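Local structure of carboxyvinyl-carboxyphosphonate phosphorylmutase (Bacillus anthracis, 4IQD) at residues Tyr54-Gly57 with Ala58-Thr61; Thr219-Lys223 with Thr224-Ser228. The protein is a TIM-barrel protein of the phosphoenolpyruvate phosphomutase family and holds pyruvic acid in a pocket of the barrel. One frame throughout, in Å; residues are numbered along the deposited sequence.

Contact 1 of 2, residues Tyr54-Gly57 with Ala58-Thr61. With PYR (pyruvic acid), chain C.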
loop_
_atom_site.group_PDB
_atom_site.type_symbol
_atom_site.label_atom_id
_atom_site.label_comp_id
_atom_site.label_asym_id
_atom_site.label_seq_id
_atom_site.Cartn_x
_atom_site.Cartn_y
_atom_site.Cartn_z
ATOM N N TYR A 54 12.367 -7.182 -1.304
ATOM C CA TYR A 54 12.101 -7.807 -0.020
ATOM C C TYR A 54 10.716 -7.436 0.483
ATOM O O TYR A 54 10.319 -6.276 0.444
ATOM C CB TYR A 54 13.160 -7.372 0.995
ATOM C CG TYR A 54 13.085 -8.063 2.338
ATOM C CD1 TYR A 54 13.432 -9.402 2.474
ATOM C CD2 TYR A 54 12.698 -7.370 3.477
ATOM C CE1 TYR A 54 13.379 -10.035 3.705
ATOM C CE2 TYR A 54 12.647 -7.996 4.711
ATOM C CZ TYR A 54 12.984 -9.327 4.820
ATOM O OH TYR A 54 12.931 -9.953 6.048
ATOM N N LEU A 55 9.976 -8.434 0.943
ATOM C CA LEU A 55 8.707 -8.181 1.599
ATOM C C LEU A 55 8.832 -8.506 3.080
ATOM O O LEU A 55 8.901 -9.672 3.462
ATOM C CB LEU A 55 7.596 -9.010 0.966
ATOM C CG LEU A 55 6.196 -8.728 1.506
ATOM C CD1 LEU A 55 5.817 -7.274 1.269
ATOM C CD2 LEU A 55 5.180 -9.663 0.874
ATOM N N SER A 56 8.878 -7.470 3.909
ATOM C CA SER A 56 9.034 -7.650 5.349
ATOM C C SER A 56 7.687 -7.664 6.050
ATOM O O SER A 56 6.787 -6.907 5.693
ATOM C CB SER A 56 9.901 -6.539 5.934
ATOM O OG SER A 56 9.149 -5.700 6.791
ATOM N N GLY A 57 7.554 -8.524 7.053
ATOM C CA GLY A 57 6.326 -8.599 7.822
ATOM C C GLY A 57 6.049 -7.269 8.485
ATOM O O GLY A 57 4.905 -6.821 8.566
ATOM N N ALA A 58 7.119 -6.630 8.946
ATOM C CA ALA A 58 7.028 -5.344 9.619
ATOM C C ALA A 58 6.357 -4.306 8.733
ATOM O O ALA A 58 5.345 -3.717 9.110
ATOM C CB ALA A 58 8.410 -4.870 10.032
ATOM N N ALA A 59 6.924 -4.095 7.551
ATOM C CA ALA A 59 6.403 -3.097 6.626
ATOM C C ALA A 59 5.011 -3.462 6.134
ATOM O O ALA A 59 4.146 -2.595 5.993
ATOM C CB ALA A 59 7.347 -2.919 5.456
ATOM N N TYR A 60 4.798 -4.749 5.874
ATOM C CA TYR A 60 3.508 -5.206 5.385
ATOM C C TYR A 60 2.415 -4.881 6.380
ATOM O O TYR A 60 1.454 -4.191 6.056
ATOM C CB TYR A 60 3.508 -6.708 5.118
ATOM C CG TYR A 60 2.152 -7.206 4.675
ATOM C CD1 TYR A 60 1.561 -6.711 3.522
ATOM C CD2 TYR A 60 1.457 -8.155 5.413
ATOM C CE1 TYR A 60 0.320 -7.150 3.109
ATOM C CE2 TYR A 60 0.214 -8.605 5.007
ATOM C CZ TYR A 60 -0.350 -8.098 3.850
ATOM O OH TYR A 60 -1.590 -8.531 3.430
ATOM N N THR A 61 2.577 -5.379 7.596
ATOM C CA THR A 61 1.586 -5.176 8.637
ATOM C C THR A 61 1.363 -3.693 8.877
ATOM O O THR A 61 0.226 -3.233 8.925
ATOM C CB THR A 61 2.012 -5.854 9.942
ATOM O OG1 THR A 61 3.335 -5.429 10.289
ATOM C CG2 THR A 61 2.002 -7.363 9.773
HETATM C C PYR C . 11.919 -7.006 9.364
HETATM O O PYR C . 11.337 -6.055 8.680
HETATM O OXT PYR C . 11.816 -8.247 8.953
HETATM C CA PYR C . 12.627 -6.684 10.523
HETATM O O3 PYR C . 13.135 -7.624 11.280
HETATM C CB PYR C . 12.820 -5.246 10.907
#
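Ser56 meets Ala59 at the N-cap of helix 57-63, where strand 53-55 of the TIM barrel gives way to the helix that follows it. The capping bond runs from Ala59 N to Ser56 OG, 2.8 Å long and nearly straight at 177°. A serine suits the place because its short side chain can curl back to the first turn and accept from a backbone N-H for which the helix supplies no carbonyl four residues back.

Ordinary helical bonds continue the turn. Tyr60 N donates to Ser56 O at 2.9 Å, and Thr61 N to Gly57 O at 2.9 Å. Gly57, which has no side chain, opens the helix, and its N makes a weak hydrogen bond to Asp95.

The same serine hydroxyl also serves the ligand: Ser56 OG donates to O of the pyruvic acid of chain C over 2.9 Å. Giving its proton to the ligand and taking one from Ala59 N, the oxygen is gripped on two fronts, which fixes its rotation. Ala58, small enough to line the pocket, brings CB within 3.4 Å of the same ligand oxygen. The Tyr54 ring turns its edge to the carboxylate, OH lying 3.5 Å from OXT, while that hydroxyl is hydrogen-bonded to Gln122.

On the helix itself, Thr61 folds its hydroxyl back over the preceding turn. With chi1 at 53°, OG1 sits between its own backbone N and carbonyl carbon, 2.7 Å from Gly57 O and 2.9 Å from Ala58 O, a single proton facing two acceptors.

Contact 2 of 2, residues Thr219-Lys223 with Thr224-Ser228. With PYR (pyruvic acid), chain E.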
loop_
_atom_site.group_PDB
_atom_site.type_symbol
_atom_site.label_atom_id
_atom_site.label_comp_id
_atom_site.label_asym_id
_atom_site.label_seq_id
_atom_site.Cartn_x
_atom_site.Cartn_y
_atom_site.Cartn_z
ATOM N N THR A 219 18.161 -2.402 8.728
ATOM C CA THR A 219 16.981 -1.681 9.166
ATOM C C THR A 219 17.418 -0.507 10.040
ATOM O O THR A 219 18.394 -0.601 10.782
ATOM C CB THR A 219 16.003 -2.611 9.905
ATOM O OG1 THR A 219 14.804 -1.899 10.227
ATOM C CG2 THR A 219 16.633 -3.169 11.169
ATOM N N GLU A 220 16.707 0.609 9.931
ATOM C CA GLU A 220 17.108 1.839 10.602
ATOM C C GLU A 220 16.763 1.804 12.084
ATOM O O GLU A 220 15.806 1.145 12.487
ATOM C CB GLU A 220 16.450 3.051 9.936
ATOM C CG GLU A 220 16.720 3.174 8.441
ATOM C CD GLU A 220 15.870 2.237 7.606
ATOM O OE1 GLU A 220 14.841 1.753 8.119
ATOM O OE2 GLU A 220 16.233 1.977 6.440
ATOM N N PHE A 221 17.551 2.517 12.885
ATOM C CA PHE A 221 17.337 2.620 14.328
ATOM C C PHE A 221 17.345 1.263 15.021
ATOM O O PHE A 221 16.591 1.039 15.963
ATOM C CB PHE A 221 16.024 3.345 14.636
ATOM C CG PHE A 221 15.739 4.488 13.714
ATOM C CD1 PHE A 221 16.518 5.629 13.750
ATOM C CD2 PHE A 221 14.687 4.424 12.815
ATOM C CE1 PHE A 221 16.260 6.687 12.903
ATOM C CE2 PHE A 221 14.423 5.479 11.966
ATOM C CZ PHE A 221 15.211 6.613 12.010
ATOM N N GLY A 222 18.200 0.362 14.548
ATOM C CA GLY A 222 18.280 -0.973 15.108
ATOM C C GLY A 222 19.637 -1.278 15.706
ATOM O O GLY A 222 20.438 -0.372 15.926
ATOM N N LYS A 223 19.897 -2.561 15.948
ATOM C CA LYS A 223 21.119 -3.010 16.614
ATOM C C LYS A 223 22.297 -3.095 15.656
ATOM O O LYS A 223 23.316 -3.711 15.970
ATOM C CB LYS A 223 20.907 -4.390 17.240
ATOM C CG LYS A 223 19.542 -4.606 17.858
ATOM C CD LYS A 223 19.624 -4.722 19.367
ATOM C CE LYS A 223 18.268 -5.079 19.954
ATOM N NZ LYS A 223 18.290 -5.149 21.440
ATOM N N THR A 224 22.153 -2.488 14.486
ATOM C CA THR A 224 23.189 -2.546 13.467
ATOM C C THR A 224 23.557 -1.141 12.996
ATOM O O THR A 224 22.676 -0.336 12.689
ATOM C CB THR A 224 22.733 -3.408 12.277
ATOM O OG1 THR A 224 22.189 -4.640 12.764
ATOM C CG2 THR A 224 23.895 -3.708 11.345
ATOM N N PRO A 225 24.864 -0.835 12.959
ATOM C CA PRO A 225 25.377 0.460 12.504
ATOM C C PRO A 225 25.195 0.604 11.003
ATOM O O PRO A 225 25.010 -0.393 10.305
ATOM C CB PRO A 225 26.868 0.389 12.854
ATOM C CG PRO A 225 26.988 -0.704 13.849
ATOM C CD PRO A 225 25.942 -1.693 13.475
ATOM N N TYR A 226 25.252 1.832 10.508
ATOM C CA TYR A 226 24.982 2.076 9.100
ATOM C C TYR A 226 26.216 1.871 8.236
ATOM O O TYR A 226 26.824 2.818 7.748
ATOM C CB TYR A 226 24.367 3.460 8.903
ATOM C CG TYR A 226 23.109 3.637 9.716
ATOM C CD1 TYR A 226 23.143 4.268 10.950
ATOM C CD2 TYR A 226 21.893 3.142 9.265
ATOM C CE1 TYR A 226 22.002 4.420 11.705
ATOM C CE2 TYR A 226 20.739 3.288 10.015
ATOM C CZ TYR A 226 20.802 3.927 11.237
ATOM O OH TYR A 226 19.665 4.084 11.996
ATOM N N TYR A 227 26.586 0.608 8.072
ATOM C CA TYR A 227 27.634 0.242 7.146
ATOM C C TYR A 227 27.105 0.345 5.731
ATOM O O TYR A 227 25.916 0.151 5.491
ATOM C CB TYR A 227 28.092 -1.191 7.393
ATOM C CG TYR A 227 28.820 -1.401 8.693
ATOM C CD1 TYR A 227 28.236 -2.114 9.726
ATOM C CD2 TYR A 227 30.095 -0.892 8.884
ATOM C CE1 TYR A 227 28.902 -2.318 10.916
ATOM C CE2 TYR A 227 30.768 -1.087 10.068
ATOM C CZ TYR A 227 30.168 -1.800 11.084
ATOM O OH TYR A 227 30.835 -1.999 12.271
ATOM N N SER A 228 27.987 0.645 4.788
ATOM C CA SER A 228 27.599 0.632 3.388
ATOM C C SER A 228 27.532 -0.817 2.924
ATOM O O SER A 228 27.968 -1.720 3.637
ATOM C CB SER A 228 28.586 1.436 2.538
ATOM O OG SER A 228 29.878 0.855 2.555
HETATM C C PYR E . 30.529 3.236 9.600
HETATM O O PYR E . 29.571 2.371 9.817
HETATM O OXT PYR E . 31.766 2.818 9.472
HETATM C CA PYR E . 30.239 4.595 9.527
HETATM O O3 PYR E . 31.198 5.476 9.641
HETATM C CB PYR E . 28.837 5.066 9.295
HETATM O O HOH W 1 19.516 -2.645 12.512
#
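Tyr226 reaches back across the loop between strand 215-217 and helix 229-234 and meets the backbone at Phe221. Its CG lies beside its own backbone N (chi1 -57°), which sends the ring along the loop with the hydroxyl leading. There Phe221 N donates to Tyr226 OH, 2.8 Å away, in a bond straight to within ten degrees (170°). The amide comes in at the edge of the tyrosine ring, near its plane, and Glu220 CA flanks the same edge, 3.7 Å from Tyr226 OH. Tyrosine suits the place because its long, rigid ring carries a polar hydroxyl from one limb of the loop to the other.

The Phe221 and Tyr226 side chains cross at a slant, Phe221 CD1 approaching Tyr226 OH to 3.9 Å. Glu220 CB lies over one face of the phenylalanine, displaced toward its rim. The carboxylate of Glu220 turns elsewhere, to Arg248 and Thr245 and to Gln267 of the second subunit.

A water also bridges the limbs: it donates to Thr219 O at 2.9 Å and accepts a weak bond from Thr224 N at 3.3 Å. Further along the chain, Tyr226 centres an inverse gamma turn, with a weak bond from Tyr227 N to Pro225 O. The turn lies beside the pyruvic acid of chain E, to whose O Tyr227 CD2 comes within 3.4 Å.

The phenol and the water thus each tie a backbone atom of one limb to the other, the first through a directional, nearly straight bond in which the tyrosine oxygen acts as acceptor, the second through a softer link.

Both contacts lie at the end of a barrel strand, yet they differ in depth. Contact 1 is buried, about 7 Å from the centre of the chain, and includes the last residues of strand 53-55, which passes straight into a helix; contact 2 is a surface loop after strand 215-217, about 16 Å out, much of it beside the second subunit. Their centres lie about 17 Å apart and their nearest atoms about 7 Å, without touching. Thr219 nevertheless shares one pyruvic acid pocket with Tyr54, Ser56 and Ala58. Contact 1 is built of helical bonds and a serine cap, while in contact 2 a tyrosine hydroxyl and a water bridge the loop, and Tyr226 and Tyr227 border a separate pyruvic acid.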